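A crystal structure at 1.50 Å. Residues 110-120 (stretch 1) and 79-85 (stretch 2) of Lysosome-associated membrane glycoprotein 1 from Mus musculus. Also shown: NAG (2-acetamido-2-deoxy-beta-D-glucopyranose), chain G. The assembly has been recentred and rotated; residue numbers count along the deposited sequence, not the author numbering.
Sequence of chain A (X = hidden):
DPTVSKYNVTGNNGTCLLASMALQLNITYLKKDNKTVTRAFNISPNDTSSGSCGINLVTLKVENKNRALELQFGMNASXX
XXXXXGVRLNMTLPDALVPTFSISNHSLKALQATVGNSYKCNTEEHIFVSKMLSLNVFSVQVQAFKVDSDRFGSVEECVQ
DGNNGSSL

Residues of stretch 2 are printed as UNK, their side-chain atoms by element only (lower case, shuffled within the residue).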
# COMPACT_ATOMS: atom_id res chain seq x y z
N ALA A 110 4.31 7.85 4.23
CA ALA A 110 5.39 6.97 3.82
C ALA A 110 5.48 6.98 2.30
O ALA A 110 4.64 7.58 1.63
CB ALA A 110 5.15 5.54 4.34
N LEU A 111 6.52 6.34 1.78
CA LEU A 111 6.74 6.23 0.34
C LEU A 111 6.71 7.62 -0.32
O LEU A 111 6.17 7.80 -1.41
CB LEU A 111 5.68 5.31 -0.29
CG LEU A 111 5.34 4.00 0.43
CD1 LEU A 111 4.36 3.16 -0.39
CD2 LEU A 111 6.60 3.20 0.76
N GLN A 112 7.29 8.60 0.36
CA GLN A 112 7.21 9.98 -0.08
C GLN A 112 8.25 10.31 -1.14
O GLN A 112 9.43 9.99 -1.00
CB GLN A 112 7.37 10.92 1.11
CG GLN A 112 7.24 12.40 0.74
CD GLN A 112 7.17 13.31 1.95
OE1 GLN A 112 6.09 13.75 2.35
NE2 GLN A 112 8.32 13.60 2.54
N ALA A 113 7.81 10.97 -2.21
CA ALA A 113 8.71 11.42 -3.25
C ALA A 113 8.16 12.66 -3.94
O ALA A 113 6.98 12.98 -3.85
CB ALA A 113 8.95 10.31 -4.27
N THR A 114 9.06 13.34 -4.64
CA THR A 114 8.72 14.48 -5.46
C THR A 114 7.74 14.11 -6.57
O THR A 114 7.93 13.13 -7.28
CB THR A 114 9.97 15.07 -6.09
OG1 THR A 114 10.94 15.34 -5.06
CG2 THR A 114 9.65 16.34 -6.87
N VAL A 115 6.69 14.92 -6.73
CA VAL A 115 5.75 14.72 -7.82
C VAL A 115 6.48 14.76 -9.17
O VAL A 115 7.24 15.69 -9.45
CB VAL A 115 4.64 15.80 -7.78
CG1 VAL A 115 3.81 15.75 -9.03
CG2 VAL A 115 3.78 15.59 -6.54
N GLY A 116 6.28 13.72 -9.98
CA GLY A 116 6.98 13.60 -11.24
C GLY A 116 8.20 12.69 -11.19
O GLY A 116 8.75 12.30 -12.22
N ASN A 117 8.63 12.37 -9.97
CA ASN A 117 9.66 11.37 -9.74
C ASN A 117 9.01 10.13 -9.18
O ASN A 117 7.84 10.16 -8.80
CB ASN A 117 10.73 11.89 -8.77
CG ASN A 117 11.69 12.87 -9.41
OD1 ASN A 117 11.70 13.04 -10.63
ND2 ASN A 117 12.52 13.50 -8.59
N SER A 118 9.76 9.04 -9.11
CA SER A 118 9.26 7.83 -8.44
C SER A 118 10.01 7.55 -7.15
O SER A 118 11.18 7.92 -7.00
CB SER A 118 9.34 6.62 -9.39
OG SER A 118 10.67 6.36 -9.83
N TYR A 119 9.31 6.94 -6.20
CA TYR A 119 9.91 6.47 -4.96
C TYR A 119 10.39 5.05 -5.17
O TYR A 119 9.65 4.24 -5.72
CB TYR A 119 8.91 6.52 -3.80
CG TYR A 119 9.45 5.94 -2.50
CD1 TYR A 119 10.19 6.72 -1.63
CD2 TYR A 119 9.22 4.61 -2.16
CE1 TYR A 119 10.70 6.20 -0.45
CE2 TYR A 119 9.72 4.08 -0.98
CZ TYR A 119 10.45 4.88 -0.13
OH TYR A 119 10.95 4.37 1.05
N LYS A 120 11.60 4.74 -4.74
CA LYS A 120 12.11 3.38 -4.84
C LYS A 120 12.84 2.97 -3.57
O LYS A 120 13.62 3.73 -3.01
CB LYS A 120 13.05 3.24 -6.05
CG LYS A 120 13.50 1.81 -6.32
CD LYS A 120 14.34 1.71 -7.58
CE LYS A 120 14.81 0.28 -7.80
NZ LYS A 120 15.77 0.19 -8.93
N UNK A 79 3.99 21.70 -1.92
CA UNK A 79 5.32 21.11 -1.84
C UNK A 79 5.64 20.23 -3.06
O UNK A 79 6.79 19.89 -3.29
c UNK A 79 5.47 20.29 -0.55
o UNK A 79 4.53 19.23 -0.47
N UNK A 80 4.61 19.89 -3.84
CA UNK A 80 4.77 18.93 -4.94
C UNK A 80 5.44 17.65 -4.45
O UNK A 80 6.42 17.19 -5.03
o UNK A 80 4.87 20.59 -6.74
c UNK A 80 5.57 19.53 -6.10
N UNK A 81 4.91 17.10 -3.36
CA UNK A 81 5.33 15.80 -2.85
C UNK A 81 4.11 14.91 -2.80
O UNK A 81 3.03 15.38 -2.45
c UNK A 81 7.54 16.84 0.19
c UNK A 81 8.39 15.91 -1.96
c UNK A 81 7.25 16.66 -1.28
c UNK A 81 5.94 15.90 -1.46
N UNK A 82 4.27 13.63 -3.14
CA UNK A 82 3.21 12.65 -2.92
C UNK A 82 3.68 11.63 -1.89
O UNK A 82 4.88 11.50 -1.64
c UNK A 82 5.77 9.41 -5.97
c UNK A 82 2.78 11.96 -4.22
c UNK A 82 5.65 10.72 -6.38
c UNK A 82 3.83 11.06 -4.82
c UNK A 82 3.97 9.73 -4.42
c UNK A 82 4.94 8.92 -4.98
c UNK A 82 4.68 11.54 -5.82
N UNK A 83 2.73 10.90 -1.33
CA UNK A 83 3.03 9.96 -0.27
C UNK A 83 1.84 9.06 -0.01
O UNK A 83 0.70 9.40 -0.33
c UNK A 83 2.74 13.10 0.97
c UNK A 83 2.50 11.81 1.41
c UNK A 83 0.78 13.89 2.09
c UNK A 83 1.89 14.14 1.31
c UNK A 83 3.42 10.69 1.04
c UNK A 83 0.52 12.61 2.53
c UNK A 83 1.38 11.58 2.20
N UNK A 84 2.12 7.89 0.55
CA UNK A 84 1.08 7.03 1.10
C UNK A 84 0.55 7.71 2.35
O UNK A 84 1.31 7.97 3.29
c UNK A 84 1.39 3.51 2.72
c UNK A 84 1.64 5.65 1.44
c UNK A 84 0.66 4.67 2.08
c UNK A 84 -0.35 4.18 1.05
N UNK A 85 -0.74 8.05 2.34
CA UNK A 85 -1.33 8.75 3.48
C UNK A 85 -2.32 7.88 4.25
O UNK A 85 -2.68 8.20 5.38
o UNK A 85 -3.41 12.29 2.29
c UNK A 85 -3.21 9.90 2.16
c UNK A 85 -3.81 11.24 1.78
n UNK A 85 -4.78 11.21 0.87
c UNK A 85 -2.00 10.05 3.02
C1 NAG G . 2.38 21.53 2.39
C2 NAG G . 2.60 21.36 3.88
C3 NAG G . 2.66 22.72 4.54
C4 NAG G . 3.76 23.56 3.89
C5 NAG G . 3.60 23.59 2.37
C6 NAG G . 4.81 24.18 1.69
C7 NAG G . 1.85 19.39 5.14
C8 NAG G . 0.68 18.65 5.70
N2 NAG G . 1.57 20.53 4.49
O3 NAG G . 2.92 22.57 5.94
O4 NAG G . 3.71 24.89 4.39
O5 NAG G . 3.46 22.26 1.84
O6 NAG G . 5.98 23.43 1.99
O7 NAG G . 3.00 18.98 5.26

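Position 79 carries one carbon and then one oxygen, the short hydroxymethyl group of serine. Ser79 precedes the strand and makes no contact with stretch 1. Its CB lies 3.7 Å from O5 of the NAG, and its hydroxyl is hydrogen-bonded elsewhere in the structure, so a small polar side chain fits this partly exposed place.

Position 80 again has one carbon followed by one oxygen. The carbon, CB, lies 4.2 Å from CB of Val115, but the backbone makes the stronger link: N of Val115 donates to O of position 80 at 2.8 Å, almost straight at 173°. This is Ser80. Its phi and psi of 52° and 50° are both positive, an uncommon combination, and the compact side chain leaves room for Val115 beside it.

Position 81 has four carbons, forked at the second; its two end carbons come close to Gln112 and Thr114. This is leucine. Leu81 begins the strand and pairs with Thr114 without hydrogen bonds between them; their CA atoms are 4.5 Å apart and their side chains diverge. Although the side chain points away overall, its CD1 comes to 4.0 Å from CD of Gln112 and its CD2 to 3.8 Å from N of Thr114. The fork gives each neighbour a methyl group, which suits a partly exposed apolar residue at the edge of the contact.

Position 82 shows one carbon and a ring of six carbons with no oxygen, the ring lying against Ala113, Val115 and Asn117: phenylalanine, not tyrosine. Phe82 buries the largest area of any residue here. Its ring packs CZ against CB of Ala113 at 3.7 Å and CD2 against CG2 of Val115 at 4.2 Å. O of Ala113 lies over one face, while O of Asn117 approaches the edge, 3.3 Å from CE2, where the ring hydrogens carry slight positive charge. The small Ala113 leaves space for the ring, and a flat aromatic group fills it well.

Position 83 repeats the pattern of one carbon and a six-carbon ring, touching Ala110 and Gln112, so it is also phenylalanine. Phe83 is buried, which suits an apolar ring, but the end of its side chain leads away from stretch 1. Its CB lies 3.4 Å from O of Ala110, and its CD2 is 3.7 Å from OE1 of Gln112.

Position 84 has four carbons forked at the second and meets Leu111: leucine. Leu84 sets its CB 4.1 Å from CD1 of Leu111, a contact between hydrocarbons suited to this buried site.

Position 85 has three carbons, the third bearing one oxygen and one nitrogen: the amide of glutamine. Gln85 points away and makes no contact, as a polar side chain at a partly exposed position may.

The contact is an antiparallel pairing of strands. N of Ala113 donates to O of Phe82 at 3.0 Å and N of Phe82 to O of Ala113 at 2.9 Å; N of Ala110 donates to O of Leu84 at 3.1 Å and N of Leu84 to O of Ala110 at 2.8 Å. Between these pairs the register slips by one residue in a bulge at the corner near Leu111. From Thr114 to Asn117, a type II turn brings CA of Val115 and O of Asn117 to the edge of the Phe82 ring, joining backbone pairing to aromatic packing.

Stretch 2, residues 79-85: SSLFFLQ
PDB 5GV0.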